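Local structure of major extracellular endoglucanase (4TUF) at residues W38-K43 with D328-R333; D44-M49 with A97-R102. The protein catalyses the internal hydrolysis of beta-1,4-glucosidic linkages in cellulose, lichenin and cereal beta-glucans, here seen as its family 5 catalytic domain. One frame throughout, in Å; residues are numbered along the deposited sequence.

Interaction 1: W38-K43 with D328-R333; sequences WARNWK and DWTSVR
A39 and R40 press against W329 in the tight part of this contact. A39 CB is 3.8 Å from W329 CB, and the aliphatic part of R40 passes the same atom at CG. Bends at chi2 and chi3 fold the R40 chain round, and NH1 donates to W329 O over 2.6 Å, with an angle of 148° at the hydrogen. The carbonyl oxygen lies at the guanidinium edge, close to its plane, and the same NH1 also bonds Q48 OE1. W329, the one buried residue among those that touch, is also covered by M45 and P316.

The flanks are looser. On one, the partly exposed W38 turns the edge of its indole to the face of W329 in a T-shaped pair, the planes 80° apart and the five-membered ring centroids 5.1 Å from each other. The rings cross at about a right angle, with W38 NE1 and CZ2 nearest W329; CZ2 lies 3.6 Å from W329 CZ2. The exposed T330 meets R40 through CG2, 3.6 Å from R40 CD. D328 OD1 accepts T330 N (3.2 Å), an Asx turn with W329 inside it, which S331 N (3.0 Å) extends into an Asx motif from the same carboxylate face.

The contact thus joins the loop leading into helix 42-51 to the one before helix 334-344, on the surface of the barrel. R40 grips the backbone carbonyl in the middle, and the W38 indole packs on W329 to one side. R40 NH1 is shared between two neutral oxygens, W329 O and Q48 OE1, probably with a charge-dipole contribution.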
ATOM      1  N   TRP A  38      11.002 -19.264   5.131  1.00 49.30           N
ATOM      2  CA  TRP A  38      11.164 -20.526   5.853  1.00 55.65           C
ATOM      3  C   TRP A  38      10.585 -21.665   5.026  1.00 54.40           C
ATOM      4  O   TRP A  38      10.933 -22.827   5.218  1.00 62.29           O
ATOM      5  CB  TRP A  38      10.492 -20.478   7.232  1.00 54.39           C
ATOM      6  CG  TRP A  38       9.050 -20.054   7.201  1.00 53.95           C
ATOM      7  CD1 TRP A  38       7.961 -20.860   7.035  1.00 50.94           C
ATOM      8  CD2 TRP A  38       8.543 -18.722   7.347  1.00 54.07           C
ATOM      9  NE1 TRP A  38       6.808 -20.112   7.065  1.00 45.85           N
ATOM     10  CE2 TRP A  38       7.138 -18.797   7.258  1.00 51.42           C
ATOM     11  CE3 TRP A  38       9.142 -17.472   7.545  1.00 55.20           C
ATOM     12  CZ2 TRP A  38       6.320 -17.670   7.355  1.00 52.26           C
ATOM     13  CZ3 TRP A  38       8.328 -16.352   7.641  1.00 51.97           C
ATOM     14  CH2 TRP A  38       6.933 -16.459   7.544  1.00 50.03           C
ATOM     15  N   ALA A  39       9.705 -21.318   4.092  1.00 53.00           N
ATOM     16  CA  ALA A  39       8.977 -22.312   3.316  1.00 55.98           C
ATOM     17  C   ALA A  39       9.342 -22.288   1.833  1.00 55.99           C
ATOM     18  O   ALA A  39       9.213 -23.296   1.139  1.00 50.72           O
ATOM     19  CB  ALA A  39       7.483 -22.104   3.488  1.00 47.49           C
ATOM     20  N   ARG A  40       9.799 -21.134   1.353  1.00 57.55           N
ATOM     21  CA  ARG A  40      10.029 -20.929  -0.075  1.00 54.32           C
ATOM     22  C   ARG A  40      11.364 -20.249  -0.375  1.00 52.49           C
ATOM     23  O   ARG A  40      11.965 -19.620   0.497  1.00 52.49           O
ATOM     24  CB  ARG A  40       8.896 -20.087  -0.674  1.00 50.05           C
ATOM     25  CG  ARG A  40       7.501 -20.652  -0.466  1.00 48.71           C
ATOM     26  CD  ARG A  40       7.235 -21.849  -1.366  1.00 52.03           C
ATOM     27  NE  ARG A  40       7.498 -21.562  -2.776  1.00 56.26           N
ATOM     28  CZ  ARG A  40       6.695 -20.852  -3.565  1.00 52.04           C
ATOM     29  NH1 ARG A  40       5.569 -20.341  -3.089  1.00 47.59           N
ATOM     30  NH2 ARG A  40       7.021 -20.647  -4.833  1.00 52.65           N
ATOM     31  N   ASN A  41      11.815 -20.381  -1.618  1.00 45.00           N
ATOM     32  CA  ASN A  41      12.951 -19.617  -2.121  1.00 44.47           C
ATOM     33  C   ASN A  41      12.471 -18.262  -2.621  1.00 45.46           C
ATOM     34  O   ASN A  41      11.515 -18.188  -3.393  1.00 49.23           O
ATOM     35  CB  ASN A  41      13.663 -20.380  -3.238  1.00 46.32           C
ATOM     36  CG  ASN A  41      14.721 -19.547  -3.929  1.00 50.39           C
ATOM     37  OD1 ASN A  41      14.468 -18.936  -4.965  1.00 50.42           O
ATOM     38  ND2 ASN A  41      15.916 -19.516  -3.355  1.00 50.98           N
ATOM     39  N   TRP A  42      13.126 -17.195  -2.177  1.00 47.32           N
ATOM     40  CA  TRP A  42      12.619 -15.839  -2.410  1.00 47.54           C
ATOM     41  C   TRP A  42      12.490 -15.514  -3.899  1.00 49.99           C
ATOM     42  O   TRP A  42      11.502 -14.920  -4.323  1.00 49.95           O
ATOM     43  CB  TRP A  42      13.521 -14.805  -1.723  1.00 43.63           C
ATOM     44  CG  TRP A  42      14.883 -14.691  -2.333  1.00 45.00           C
ATOM     45  CD1 TRP A  42      15.954 -15.525  -2.136  1.00 48.93           C
ATOM     46  CD2 TRP A  42      15.321 -13.687  -3.250  1.00 42.98           C
ATOM     47  NE1 TRP A  42      17.031 -15.094  -2.877  1.00 48.42           N
ATOM     48  CE2 TRP A  42      16.666 -13.969  -3.571  1.00 47.74           C
ATOM     49  CE3 TRP A  42      14.708 -12.574  -3.831  1.00 37.30           C
ATOM     50  CZ2 TRP A  42      17.403 -13.178  -4.446  1.00 50.76           C
ATOM     51  CZ3 TRP A  42      15.438 -11.792  -4.698  1.00 42.20           C
ATOM     52  CH2 TRP A  42      16.772 -12.094  -4.998  1.00 46.46           C
ATOM     53  N   LYS A  43      13.483 -15.918  -4.686  1.00 55.64           N
ATOM     54  CA  LYS A  43      13.479 -15.666  -6.122  1.00 49.46           C
ATOM     55  C   LYS A  43      12.346 -16.432  -6.807  1.00 50.69           C
ATOM     56  O   LYS A  43      11.670 -15.896  -7.687  1.00 54.49           O
ATOM     57  CB  LYS A  43      14.826 -16.053  -6.736  1.00 45.54           C
ATOM     58  CG  LYS A  43      15.417 -15.033  -7.695  1.00 50.08           C
ATOM     59  CD  LYS A  43      16.440 -15.695  -8.615  1.00 62.93           C
ATOM     60  CE  LYS A  43      17.412 -14.691  -9.228  1.00 70.82           C
ATOM     61  NZ  LYS A  43      18.423 -14.211  -8.239  1.00 71.73           N
ATOM     62  N   ASP A 328       0.201 -23.283   3.186  1.00 51.48           N
ATOM     63  CA  ASP A 328       1.325 -24.127   2.780  1.00 50.29           C
ATOM     64  C   ASP A 328       2.357 -23.330   1.983  1.00 51.07           C
ATOM     65  O   ASP A 328       3.394 -23.862   1.588  1.00 55.46           O
ATOM     66  CB  ASP A 328       0.842 -25.333   1.963  1.00 50.99           C
ATOM     67  CG  ASP A 328      -0.046 -24.938   0.794  1.00 60.94           C
ATOM     68  OD1 ASP A 328      -0.150 -23.730   0.483  1.00 62.82           O
ATOM     69  OD2 ASP A 328      -0.638 -25.846   0.176  1.00 57.55           O
ATOM     70  N   TRP A 329       2.049 -22.060   1.737  1.00 48.09           N
ATOM     71  CA  TRP A 329       2.948 -21.135   1.049  1.00 43.46           C
ATOM     72  C   TRP A 329       3.242 -21.525  -0.395  1.00 46.41           C
ATOM     73  O   TRP A 329       4.168 -20.991  -1.004  1.00 39.93           O
ATOM     74  CB  TRP A 329       4.258 -21.002   1.825  1.00 42.74           C
ATOM     75  CG  TRP A 329       4.126 -20.078   2.971  1.00 44.70           C
ATOM     76  CD1 TRP A 329       3.790 -20.399   4.255  1.00 46.88           C
ATOM     77  CD2 TRP A 329       4.293 -18.658   2.937  1.00 37.33           C
ATOM     78  NE1 TRP A 329       3.748 -19.259   5.028  1.00 50.87           N
ATOM     79  CE2 TRP A 329       4.052 -18.178   4.241  1.00 42.62           C
ATOM     80  CE3 TRP A 329       4.625 -17.746   1.933  1.00 38.05           C
ATOM     81  CZ2 TRP A 329       4.133 -16.827   4.563  1.00 44.05           C
ATOM     82  CZ3 TRP A 329       4.706 -16.404   2.255  1.00 44.92           C
ATOM     83  CH2 TRP A 329       4.464 -15.957   3.560  1.00 44.53           C
ATOM     84  N   THR A 330       2.445 -22.439  -0.944  1.00 42.84           N
ATOM     85  CA  THR A 330       2.639 -22.885  -2.317  1.00 44.10           C
ATOM     86  C   THR A 330       1.348 -22.847  -3.128  1.00 48.59           C
ATOM     87  O   THR A 330       1.377 -22.589  -4.327  1.00 51.82           O
ATOM     88  CB  THR A 330       3.215 -24.313  -2.365  1.00 56.84           C
ATOM     89  OG1 THR A 330       2.480 -25.159  -1.474  1.00 63.47           O
ATOM     90  CG2 THR A 330       4.672 -24.312  -1.945  1.00 55.20           C
ATOM     91  N   SER A 331       0.216 -23.098  -2.477  1.00 48.81           N
ATOM     92  CA  SER A 331      -1.063 -23.187  -3.181  1.00 46.42           C
ATOM     93  C   SER A 331      -1.699 -21.810  -3.382  1.00 52.19           C
ATOM     94  O   SER A 331      -1.667 -20.962  -2.488  1.00 45.44           O
ATOM     95  CB  SER A 331      -2.024 -24.100  -2.422  1.00 49.34           C
ATOM     96  OG  SER A 331      -1.402 -25.331  -2.093  1.00 52.18           O
ATOM     97  N   VAL A 332      -2.285 -21.600  -4.556  1.00 55.25           N
ATOM     98  CA  VAL A 332      -2.837 -20.298  -4.911  1.00 41.72           C
ATOM     99  C   VAL A 332      -4.363 -20.275  -4.849  1.00 43.03           C
ATOM    100  O   VAL A 332      -5.033 -21.151  -5.387  1.00 52.45           O
ATOM    101  CB  VAL A 332      -2.377 -19.862  -6.324  1.00 42.65           C
ATOM    102  CG1 VAL A 332      -3.074 -18.574  -6.751  1.00 41.61           C
ATOM    103  CG2 VAL A 332      -0.870 -19.687  -6.357  1.00 40.43           C
ATOM    104  N   ARG A 333      -4.898 -19.257  -4.180  1.00 42.23           N
ATOM    105  CA  ARG A 333      -6.336 -19.031  -4.095  1.00 46.61           C
ATOM    106  C   ARG A 333      -6.893 -18.554  -5.434  1.00 42.87           C
ATOM    107  O   ARG A 333      -6.884 -17.362  -5.728  1.00 44.94           O
ATOM    108  CB  ARG A 333      -6.650 -18.006  -2.999  1.00 50.93           C
ATOM    109  CG  ARG A 333      -6.350 -18.476  -1.582  1.00 52.86           C
ATOM    110  CD  ARG A 333      -7.489 -18.094  -0.647  1.00 64.67           C
ATOM    111  NE  ARG A 333      -8.785 -18.493  -1.202  1.00 76.01           N
ATOM    112  CZ  ARG A 333      -9.962 -18.096  -0.728  1.00 81.16           C
ATOM    113  NH1 ARG A 333     -10.021 -17.283   0.318  1.00 83.39           N
ATOM    114  NH2 ARG A 333     -11.083 -18.511  -1.302  1.00 82.70           N
TER

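Interaction 2: D44-M49 with A97-R102; sequences DMIVQM and AEFNAR
A trans second torsion (chi2 174°) stretches I46 so that CD1 reaches out from helix 42-51, while chi1 (-74°) sets F99 CG beside the backbone N; the ring beyond it lies under that methyl. CD1 sits over one face of the phenyl, offset toward the rim, in a CH-pi contact 4.1 Å from the ring centroid. CG1, which bears CD1, and the branch methyl CG2 lie on the same side of the ring, each 3.7 Å from F99 CE1. I46 CD1 also touches the aliphatic part of E98, at 3.6 Å from E98 CG, and CG2 brushes R102 CD. I46 is thereby set among three side chains of helix 88-102.

M49 comes to the ring differently. Its SD lies near the plane of the phenyl, at the edge, 4.3 Å from F99 CE1. Both M49 and F99 rest on V57 of strand 56-61, which places this end of the contact against the barrel wall. On the outer side V47 CG2 lies over a face of the R102 guanidinium, 3.5 Å from R102 NH1.

The two segments cross at -40°, their axes 10.8 Å apart, running in broadly the same direction as expected of neighbouring outer helices in a (beta/alpha)8 barrel. Across the interface the adhesion is chiefly apolar, with I46, F99 and M49 at its centre. The R102 guanidinium takes part through its face under V47 CG2, while its NE bonds Q50 OE1, on the same helix as V47. E98 contributes its CG, and its carboxylate has a weak, long ion pair with K43, so both charged residues lend carbon or a flat face to the interface and turn their polar atoms to other partners.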
ATOM      1  N   ASP A  44      12.137 -17.680  -6.396  1.00 45.79           N
ATOM      2  CA  ASP A  44      11.085 -18.508  -6.981  1.00 54.69           C
ATOM      3  C   ASP A  44       9.693 -17.997  -6.620  1.00 48.03           C
ATOM      4  O   ASP A  44       8.763 -18.097  -7.416  1.00 44.80           O
ATOM      5  CB  ASP A  44      11.242 -19.966  -6.543  1.00 71.98           C
ATOM      6  CG  ASP A  44      12.395 -20.666  -7.250  1.00 94.09           C
ATOM      7  OD1 ASP A  44      13.212 -19.968  -7.896  1.00 98.09           O
ATOM      8  OD2 ASP A  44      12.490 -21.912  -7.158  1.00101.98           O
ATOM      9  N   MET A  45       9.551 -17.445  -5.421  1.00 45.75           N
ATOM     10  CA  MET A  45       8.274 -16.895  -4.991  1.00 42.26           C
ATOM     11  C   MET A  45       7.923 -15.624  -5.775  1.00 44.87           C
ATOM     12  O   MET A  45       6.757 -15.354  -6.054  1.00 47.27           O
ATOM     13  CB  MET A  45       8.298 -16.611  -3.488  1.00 40.87           C
ATOM     14  CG  MET A  45       6.932 -16.331  -2.892  1.00 45.89           C
ATOM     15  SD  MET A  45       6.839 -16.691  -1.130  1.00 56.85           S
ATOM     16  CE  MET A  45       8.015 -15.519  -0.479  1.00 36.70           C
ATOM     17  N   ILE A  46       8.936 -14.842  -6.133  1.00 44.96           N
ATOM     18  CA  ILE A  46       8.713 -13.667  -6.967  1.00 45.08           C
ATOM     19  C   ILE A  46       8.309 -14.100  -8.373  1.00 44.57           C
ATOM     20  O   ILE A  46       7.362 -13.567  -8.948  1.00 40.95           O
ATOM     21  CB  ILE A  46       9.966 -12.773  -7.030  1.00 43.59           C
ATOM     22  CG1 ILE A  46      10.163 -12.046  -5.698  1.00 43.13           C
ATOM     23  CG2 ILE A  46       9.860 -11.768  -8.169  1.00 39.68           C
ATOM     24  CD1 ILE A  46      11.450 -11.262  -5.628  1.00 44.94           C
ATOM     25  N   VAL A  47       9.036 -15.075  -8.910  1.00 47.31           N
ATOM     26  CA  VAL A  47       8.753 -15.640 -10.224  1.00 44.97           C
ATOM     27  C   VAL A  47       7.301 -16.089 -10.316  1.00 48.07           C
ATOM     28  O   VAL A  47       6.648 -15.912 -11.346  1.00 54.22           O
ATOM     29  CB  VAL A  47       9.694 -16.834 -10.528  1.00 44.87           C
ATOM     30  CG1 VAL A  47       9.130 -17.721 -11.630  1.00 48.54           C
ATOM     31  CG2 VAL A  47      11.083 -16.338 -10.892  1.00 45.14           C
ATOM     32  N   GLN A  48       6.792 -16.648  -9.221  1.00 49.47           N
ATOM     33  CA  GLN A  48       5.430 -17.164  -9.197  1.00 49.54           C
ATOM     34  C   GLN A  48       4.385 -16.056  -9.225  1.00 48.42           C
ATOM     35  O   GLN A  48       3.368 -16.178  -9.902  1.00 56.11           O
ATOM     36  CB  GLN A  48       5.197 -18.033  -7.965  1.00 43.43           C
ATOM     37  CG  GLN A  48       3.865 -18.754  -8.013  1.00 45.54           C
ATOM     38  CD  GLN A  48       3.602 -19.596  -6.793  1.00 46.52           C
ATOM     39  OE1 GLN A  48       4.221 -19.404  -5.745  1.00 44.19           O
ATOM     40  NE2 GLN A  48       2.672 -20.544  -6.919  1.00 47.31           N
ATOM     41  N   MET A  49       4.629 -14.979  -8.488  1.00 41.43           N
ATOM     42  CA  MET A  49       3.622 -13.940  -8.371  1.00 46.53           C
ATOM     43  C   MET A  49       3.544 -13.126  -9.659  1.00 48.34           C
ATOM     44  O   MET A  49       2.505 -12.549  -9.967  1.00 54.44           O
ATOM     45  CB  MET A  49       3.889 -13.041  -7.150  1.00 47.59           C
ATOM     46  CG  MET A  49       4.977 -12.003  -7.290  1.00 50.57           C
ATOM     47  SD  MET A  49       5.097 -10.998  -5.789  1.00 55.69           S
ATOM     48  CE  MET A  49       6.093 -12.040  -4.727  1.00 33.74           C
ATOM     49  N   ALA A  97      16.129  -5.271  -6.577  1.00 43.36           N
ATOM     50  CA  ALA A  97      16.881  -5.506  -7.804  1.00 42.25           C
ATOM     51  C   ALA A  97      16.258  -6.631  -8.630  1.00 41.27           C
ATOM     52  O   ALA A  97      16.325  -6.617  -9.862  1.00 38.82           O
ATOM     53  CB  ALA A  97      18.343  -5.823  -7.481  1.00 38.26           C
ATOM     54  N   GLU A  98      15.654  -7.602  -7.947  1.00 40.71           N
ATOM     55  CA  GLU A  98      15.036  -8.742  -8.621  1.00 43.53           C
ATOM     56  C   GLU A  98      13.726  -8.345  -9.290  1.00 44.88           C
ATOM     57  O   GLU A  98      13.484  -8.699 -10.445  1.00 47.28           O
ATOM     58  CB  GLU A  98      14.793  -9.890  -7.641  1.00 41.91           C
ATOM     59  CG  GLU A  98      13.999 -11.052  -8.232  1.00 43.51           C
ATOM     60  CD  GLU A  98      14.746 -11.783  -9.333  1.00 51.52           C
ATOM     61  OE1 GLU A  98      15.975 -11.583  -9.466  1.00 46.44           O
ATOM     62  OE2 GLU A  98      14.101 -12.569 -10.064  1.00 58.01           O
ATOM     63  N   PHE A  99      12.882  -7.621  -8.557  1.00 37.09           N
ATOM     64  CA  PHE A  99      11.674  -7.034  -9.130  1.00 38.51           C
ATOM     65  C   PHE A  99      12.016  -6.201 -10.358  1.00 43.13           C
ATOM     66  O   PHE A  99      11.328  -6.259 -11.376  1.00 47.17           O
ATOM     67  CB  PHE A  99      10.952  -6.159  -8.104  1.00 36.31           C
ATOM     68  CG  PHE A  99      10.227  -6.934  -7.043  1.00 35.93           C
ATOM     69  CD1 PHE A  99       9.382  -7.980  -7.382  1.00 34.41           C
ATOM     70  CD2 PHE A  99      10.392  -6.619  -5.701  1.00 33.93           C
ATOM     71  CE1 PHE A  99       8.715  -8.693  -6.403  1.00 32.06           C
ATOM     72  CE2 PHE A  99       9.727  -7.331  -4.717  1.00 32.44           C
ATOM     73  CZ  PHE A  99       8.887  -8.369  -5.067  1.00 30.94           C
ATOM     74  N   ASN A 100      13.092  -5.431 -10.248  1.00 41.18           N
ATOM     75  CA  ASN A 100      13.519  -4.542 -11.318  1.00 42.82           C
ATOM     76  C   ASN A 100      13.942  -5.306 -12.563  1.00 44.68           C
ATOM     77  O   ASN A 100      13.601  -4.918 -13.677  1.00 48.13           O
ATOM     78  CB  ASN A 100      14.665  -3.652 -10.834  1.00 44.99           C
ATOM     79  CG  ASN A 100      15.114  -2.659 -11.881  1.00 46.21           C
ATOM     80  OD1 ASN A 100      14.460  -1.638 -12.106  1.00 47.15           O
ATOM     81  ND2 ASN A 100      16.243  -2.947 -12.523  1.00 40.55           N
ATOM     82  N   ALA A 101      14.679  -6.395 -12.364  1.00 45.62           N
ATOM     83  CA  ALA A 101      15.160  -7.217 -13.473  1.00 45.80           C
ATOM     84  C   ALA A 101      14.019  -7.953 -14.169  1.00 43.73           C
ATOM     85  O   ALA A 101      14.101  -8.252 -15.358  1.00 46.87           O
ATOM     86  CB  ALA A 101      16.200  -8.210 -12.984  1.00 43.51           C
ATOM     87  N   ARG A 102      12.955  -8.239 -13.428  1.00 43.96           N
ATOM     88  CA  ARG A 102      11.799  -8.926 -13.995  1.00 47.67           C
ATOM     89  C   ARG A 102      10.788  -7.959 -14.606  1.00 49.82           C
ATOM     90  O   ARG A 102       9.841  -8.379 -15.278  1.00 49.51           O
ATOM     91  CB  ARG A 102      11.114  -9.783 -12.934  1.00 44.43           C
ATOM     92  CG  ARG A 102      11.974 -10.914 -12.422  1.00 48.66           C
ATOM     93  CD  ARG A 102      11.114 -12.050 -11.936  1.00 57.55           C
ATOM     94  NE  ARG A 102      10.374 -12.655 -13.037  1.00 63.52           N
ATOM     95  CZ  ARG A 102      10.831 -13.659 -13.774  1.00 64.73           C
ATOM     96  NH1 ARG A 102      12.027 -14.170 -13.521  1.00 64.12           N
ATOM     97  NH2 ARG A 102      10.095 -14.152 -14.760  1.00 67.07           N
TER

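Overall arrangement
Helix 42-51 is common to both contacts, whose centres lie 13 Å apart on the same side of the barrel. Its N-terminal approach meets the loop after strand 309-311 in interaction 1; its body packs on helix 88-102 in interaction 2. Along the chain, 97-102 falls between the two segments of interaction 1, so a near-neighbour helix pair sits within a closure spanning most of the catalytic domain. The two contacts also touch each other: W42 packs on E98, and K43 CE lies by E98 OE1. Helix 42-51 therefore lies between helix 88-102 and the loop before the C-terminal helix 334-344, consistent with first and last units meeting in a (beta/alpha)8 barrel.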